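Ribose 5-phosphate isomerase, putative (Trypanosoma brucei brucei, PDB 6FXS) probably catalyses the interconversion of ribose 5-phosphate and ribulose 5-phosphate. Local coordinates at residues 22-36 / 81-95. Numbering follows the deposited sequence.
Sequences TRKVAIGADHIGFPI and EADVGILVCGSGIGM. With SO4 (sulfate ion), chain E.
V25, I27 and A29 pair with V84, I86 and V88 along two adjacent parallel strands, 23-29 and 84-89, at the middle of the five-stranded Rossmann-like α/β sheet of the RpiB/LacAB family. On the face carrying these six residues, the closest fit is diagonal, V25 against I86 of the next pair: V25 CG1, anti to the backbone N (chi1 179°), presses on I86 CD1 at 3.4 Å, tighter than usual van der Waals contact. Helix 37-46 covers this pair through V44. Farther along, V88 CG1 rests 3.8 Å from G33 CA, where the bare glycine lets the turn sit close against the carbonyl of V88, and I36 CD1 closes over the same methyl at 4.1 Å. On the other face, G28 leaves a hollow that L87 CD2 fills, 3.9 Å from G28 CA, while M95 reaches back from the helix start to lay its CE 3.6 Å from A29 C; at the other end A26 CB meets A82 CB.

Beyond the strands, a sulfate, probably from the crystallisation liquor, is bound by H31 NE2 and by R63 of a neighbouring subunit. At the strand entrance, K24 O takes bonds from both D83 N and V84 N, and D83 folds back so that its OD2 receives K24 N at 2.9 Å through the anti lone pair, while R23 lays a guanidinium face over D83 CB, with NH2 3.5 Å from that carbon.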
loop_
_atom_site.group_PDB
_atom_site.type_symbol
_atom_site.label_atom_id
_atom_site.label_comp_id
_atom_site.label_asym_id
_atom_site.label_seq_id
_atom_site.Cartn_x
_atom_site.Cartn_y
_atom_site.Cartn_z
ATOM N N THR B 22 -15.274 17.331 23.617
ATOM C CA THR B 22 -13.991 16.582 23.884
ATOM C C THR B 22 -14.118 15.111 23.546
ATOM O O THR B 22 -15.109 14.484 23.899
ATOM C CB THR B 22 -13.492 16.673 25.342
ATOM O OG1 THR B 22 -13.241 18.022 25.636
ATOM C CG2 THR B 22 -12.159 15.918 25.555
ATOM N N ARG B 23 -13.109 14.579 22.866
ATOM C CA ARG B 23 -13.055 13.171 22.558
ATOM C C ARG B 23 -11.722 12.668 23.111
ATOM O O ARG B 23 -10.663 13.153 22.687
ATOM C CB ARG B 23 -13.199 12.948 21.054
ATOM C CG ARG B 23 -14.231 13.841 20.339
ATOM C CD ARG B 23 -15.717 13.449 20.415
ATOM N NE ARG B 23 -16.047 12.012 20.391
ATOM C CZ ARG B 23 -15.641 11.105 19.483
ATOM N NH1 ARG B 23 -14.807 11.413 18.478
ATOM N NH2 ARG B 23 -16.048 9.833 19.606
ATOM N N LYS B 24 -11.770 11.710 24.052
ATOM C CA LYS B 24 -10.564 11.111 24.575
ATOM C C LYS B 24 -10.104 9.957 23.657
ATOM O O LYS B 24 -10.887 9.072 23.362
ATOM C CB LYS B 24 -10.777 10.453 25.935
ATOM C CG LYS B 24 -11.169 11.375 27.052
ATOM C CD LYS B 24 -10.710 10.785 28.384
ATOM C CE LYS B 24 -11.703 11.095 29.478
ATOM N NZ LYS B 24 -11.034 11.215 30.813
ATOM N N VAL B 25 -8.826 9.947 23.350
ATOM C CA VAL B 25 -8.226 9.026 22.392
ATOM C C VAL B 25 -7.191 8.271 23.137
ATOM O O VAL B 25 -6.154 8.818 23.448
ATOM C CB VAL B 25 -7.632 9.798 21.200
ATOM C CG1 VAL B 25 -6.996 8.839 20.226
ATOM C CG2 VAL B 25 -8.640 10.712 20.538
ATOM N N ALA B 26 -7.498 7.050 23.558
ATOM C CA ALA B 26 -6.535 6.240 24.251
ATOM C C ALA B 26 -5.562 5.675 23.196
ATOM O O ALA B 26 -6.012 5.190 22.130
ATOM C CB ALA B 26 -7.227 5.108 25.011
ATOM N N ILE B 27 -4.263 5.757 23.487
ATOM C CA ILE B 27 -3.197 5.346 22.598
ATOM C C ILE B 27 -2.322 4.306 23.313
ATOM O O ILE B 27 -1.898 4.486 24.497
ATOM C CB ILE B 27 -2.317 6.515 22.154
ATOM C CG1 ILE B 27 -3.139 7.620 21.580
ATOM C CG2 ILE B 27 -1.283 6.071 21.151
ATOM C CD1 ILE B 27 -2.404 8.943 21.532
ATOM N N GLY B 28 -2.099 3.181 22.639
ATOM C CA GLY B 28 -1.258 2.111 23.135
ATOM C C GLY B 28 -0.294 1.649 22.076
ATOM O O GLY B 28 -0.588 1.746 20.845
ATOM N N ALA B 29 0.845 1.125 22.527
ATOM C CA ALA B 29 1.817 0.547 21.647
ATOM C C ALA B 29 2.402 -0.733 22.194
ATOM O O ALA B 29 2.003 -1.224 23.256
ATOM C CB ALA B 29 2.898 1.550 21.290
ATOM N N ASP B 30 3.341 -1.314 21.447
ATOM C CA ASP B 30 4.314 -2.205 22.088
ATOM C C ASP B 30 5.681 -1.575 21.955
ATOM O O ASP B 30 5.819 -0.398 21.614
ATOM C CB ASP B 30 4.176 -3.641 21.585
ATOM C CG ASP B 30 4.644 -3.839 20.112
ATOM O OD1 ASP B 30 5.032 -2.902 19.418
ATOM O OD2 ASP B 30 4.644 -5.016 19.710
ATOM N N HIS B 31 6.715 -2.350 22.212
ATOM C CA HIS B 31 8.080 -1.822 22.049
ATOM C C HIS B 31 8.497 -1.431 20.662
ATOM O O HIS B 31 9.381 -0.591 20.490
ATOM C CB HIS B 31 9.096 -2.803 22.640
ATOM C CG HIS B 31 9.038 -4.166 22.057
ATOM N ND1 HIS B 31 8.075 -5.101 22.405
ATOM C CD2 HIS B 31 9.877 -4.780 21.207
ATOM C CE1 HIS B 31 8.322 -6.221 21.769
ATOM N NE2 HIS B 31 9.380 -6.037 20.998
ATOM N N ILE B 32 7.870 -2.077 19.682
ATOM C CA ILE B 32 8.112 -1.785 18.278
ATOM C C ILE B 32 7.477 -0.436 17.907
ATOM O O ILE B 32 8.064 0.357 17.161
ATOM C CB ILE B 32 7.646 -2.990 17.370
ATOM C CG1 ILE B 32 8.385 -4.302 17.753
ATOM C CG2 ILE B 32 7.849 -2.701 15.883
ATOM C CD1 ILE B 32 9.918 -4.201 17.719
ATOM N N GLY B 33 6.236 -0.195 18.350
ATOM C CA GLY B 33 5.599 1.108 18.159
ATOM C C GLY B 33 6.095 2.224 19.085
ATOM O O GLY B 33 6.121 3.404 18.701
ATOM N N PHE B 34 6.560 1.857 20.281
ATOM C CA PHE B 34 7.146 2.873 21.214
ATOM C C PHE B 34 7.969 3.974 20.552
ATOM O O PHE B 34 7.729 5.146 20.817
ATOM C CB PHE B 34 7.953 2.230 22.385
ATOM C CG PHE B 34 8.595 3.238 23.281
ATOM C CD1 PHE B 34 7.824 3.936 24.220
ATOM C CD2 PHE B 34 9.957 3.509 23.197
ATOM C CE1 PHE B 34 8.401 4.918 25.054
ATOM C CE2 PHE B 34 10.548 4.450 24.065
ATOM C CZ PHE B 34 9.765 5.172 24.964
ATOM N N PRO B 35 8.960 3.651 19.714
ATOM C CA PRO B 35 9.775 4.810 19.247
ATOM C C PRO B 35 9.024 5.883 18.494
ATOM O O PRO B 35 9.557 6.951 18.376
ATOM C CB PRO B 35 10.815 4.177 18.323
ATOM C CG PRO B 35 10.906 2.783 18.815
ATOM C CD PRO B 35 9.532 2.380 19.272
ATOM N N ILE B 36 7.780 5.653 18.000
ATOM C CA ILE B 36 7.120 6.736 17.281
ATOM C C ILE B 36 5.917 7.309 18.030
ATOM O O ILE B 36 5.176 8.084 17.432
ATOM C CB ILE B 36 6.712 6.306 15.815
ATOM C CG1 ILE B 36 5.707 5.145 15.846
ATOM C CG2 ILE B 36 7.990 6.057 14.961
ATOM C CD1 ILE B 36 4.841 5.020 14.613
ATOM N N GLU B 81 -14.547 4.727 29.078
ATOM C CA GLU B 81 -13.437 5.517 29.620
ATOM C C GLU B 81 -12.698 6.304 28.553
ATOM O O GLU B 81 -11.945 7.261 28.858
ATOM C CB GLU B 81 -12.484 4.567 30.368
ATOM C CG GLU B 81 -13.186 3.793 31.494
ATOM C CD GLU B 81 -12.397 2.621 32.071
ATOM O OE1 GLU B 81 -11.267 2.286 31.699
ATOM O OE2 GLU B 81 -12.953 1.998 32.949
ATOM N N ALA B 82 -12.861 5.918 27.279
ATOM C CA ALA B 82 -12.274 6.705 26.203
ATOM C C ALA B 82 -13.200 6.604 25.029
ATOM O O ALA B 82 -13.951 5.639 24.938
ATOM C CB ALA B 82 -10.878 6.174 25.867
ATOM N N ASP B 83 -13.192 7.604 24.160
ATOM C CA ASP B 83 -14.066 7.580 22.961
ATOM C C ASP B 83 -13.488 6.797 21.760
ATOM O O ASP B 83 -14.239 6.226 21.032
ATOM C CB ASP B 83 -14.393 8.972 22.515
ATOM C CG ASP B 83 -15.043 9.785 23.663
ATOM O OD1 ASP B 83 -16.131 9.412 24.058
ATOM O OD2 ASP B 83 -14.439 10.698 24.217
ATOM N N VAL B 84 -12.197 6.847 21.566
ATOM C CA VAL B 84 -11.518 6.243 20.383
ATOM C C VAL B 84 -10.214 5.670 20.886
ATOM O O VAL B 84 -9.615 6.248 21.840
ATOM C CB VAL B 84 -11.097 7.296 19.321
ATOM C CG1 VAL B 84 -10.642 6.602 18.021
ATOM C CG2 VAL B 84 -12.215 8.247 18.979
ATOM N N GLY B 85 -9.765 4.559 20.257
ATOM C CA GLY B 85 -8.438 4.014 20.436
ATOM C C GLY B 85 -7.482 4.028 19.293
ATOM O O GLY B 85 -7.911 3.989 18.074
ATOM N N ILE B 86 -6.187 4.099 19.581
ATOM C CA ILE B 86 -5.146 3.986 18.538
ATOM C C ILE B 86 -4.150 2.971 19.073
ATOM O O ILE B 86 -3.681 3.094 20.238
ATOM C CB ILE B 86 -4.462 5.337 18.224
ATOM C CG1 ILE B 86 -5.469 6.331 17.640
ATOM C CG2 ILE B 86 -3.300 5.155 17.279
ATOM C CD1 ILE B 86 -5.038 7.766 17.600
ATOM N N LEU B 87 -3.851 1.940 18.280
ATOM C CA LEU B 87 -2.869 0.910 18.643
ATOM C C LEU B 87 -1.810 0.828 17.555
ATOM O O LEU B 87 -2.141 0.743 16.338
ATOM C CB LEU B 87 -3.537 -0.424 18.893
ATOM C CG LEU B 87 -4.565 -0.426 20.042
ATOM C CD1 LEU B 87 -5.280 -1.746 20.021
ATOM C CD2 LEU B 87 -3.767 -0.293 21.368
ATOM N N VAL B 88 -0.544 0.866 17.996
ATOM C CA VAL B 88 0.614 0.803 17.140
ATOM C C VAL B 88 1.543 -0.364 17.508
ATOM O O VAL B 88 2.110 -0.389 18.617
ATOM C CB VAL B 88 1.456 2.072 17.198
ATOM C CG1 VAL B 88 2.546 1.986 16.134
ATOM C CG2 VAL B 88 0.628 3.298 16.922
ATOM N N CYS B 89 1.729 -1.305 16.582
ATOM C CA CYS B 89 2.744 -2.376 16.717
ATOM C C CYS B 89 3.484 -2.383 15.374
ATOM O O CYS B 89 3.435 -1.412 14.599
ATOM C CB CYS B 89 2.110 -3.741 17.118
ATOM S SG CYS B 89 1.072 -4.811 15.940
ATOM N N GLY B 90 4.209 -3.440 15.110
ATOM C CA GLY B 90 5.005 -3.533 13.921
ATOM C C GLY B 90 4.147 -3.418 12.649
ATOM O O GLY B 90 4.444 -2.592 11.805
ATOM N N SER B 91 3.125 -4.255 12.544
ATOM C CA SER B 91 2.251 -4.328 11.373
ATOM C C SER B 91 0.814 -3.860 11.614
ATOM O O SER B 91 0.076 -3.553 10.668
ATOM C CB SER B 91 2.248 -5.778 10.916
ATOM O OG SER B 91 1.342 -6.473 11.703
ATOM N N GLY B 92 0.371 -3.801 12.872
ATOM C CA GLY B 92 -1.049 -3.467 13.145
ATOM C C GLY B 92 -1.898 -4.697 13.412
ATOM O O GLY B 92 -2.920 -4.604 14.065
ATOM N N ILE B 93 -1.462 -5.853 12.910
ATOM C CA ILE B 93 -2.277 -7.067 12.880
ATOM C C ILE B 93 -2.535 -7.635 14.280
ATOM O O ILE B 93 -3.653 -7.971 14.610
ATOM C CB ILE B 93 -1.624 -8.145 11.949
ATOM C CG1 ILE B 93 -1.691 -7.622 10.492
ATOM C CG2 ILE B 93 -2.306 -9.453 12.065
ATOM C CD1 ILE B 93 -0.742 -8.379 9.576
ATOM N N GLY B 94 -1.492 -7.831 15.070
ATOM C CA GLY B 94 -1.673 -8.373 16.429
ATOM C C GLY B 94 -2.565 -7.477 17.246
ATOM O O GLY B 94 -3.460 -7.996 17.885
ATOM N N MET B 95 -2.377 -6.173 17.142
ATOM C CA MET B 95 -3.246 -5.179 17.818
ATOM C C MET B 95 -4.715 -5.379 17.380
ATOM O O MET B 95 -5.628 -5.400 18.220
ATOM C CB MET B 95 -2.810 -3.747 17.491
ATOM C CG MET B 95 -1.487 -3.277 18.162
ATOM S SD MET B 95 -1.561 -3.530 19.974
ATOM C CE MET B 95 -0.282 -2.358 20.372
HETATM S S SO4 E . 10.163 -9.189 19.723
HETATM O O1 SO4 E . 11.433 -9.916 19.453
HETATM O O2 SO4 E . 10.146 -7.827 19.098
HETATM O O3 SO4 E . 9.041 -9.963 19.208
HETATM O O4 SO4 E . 9.994 -9.132 21.227
#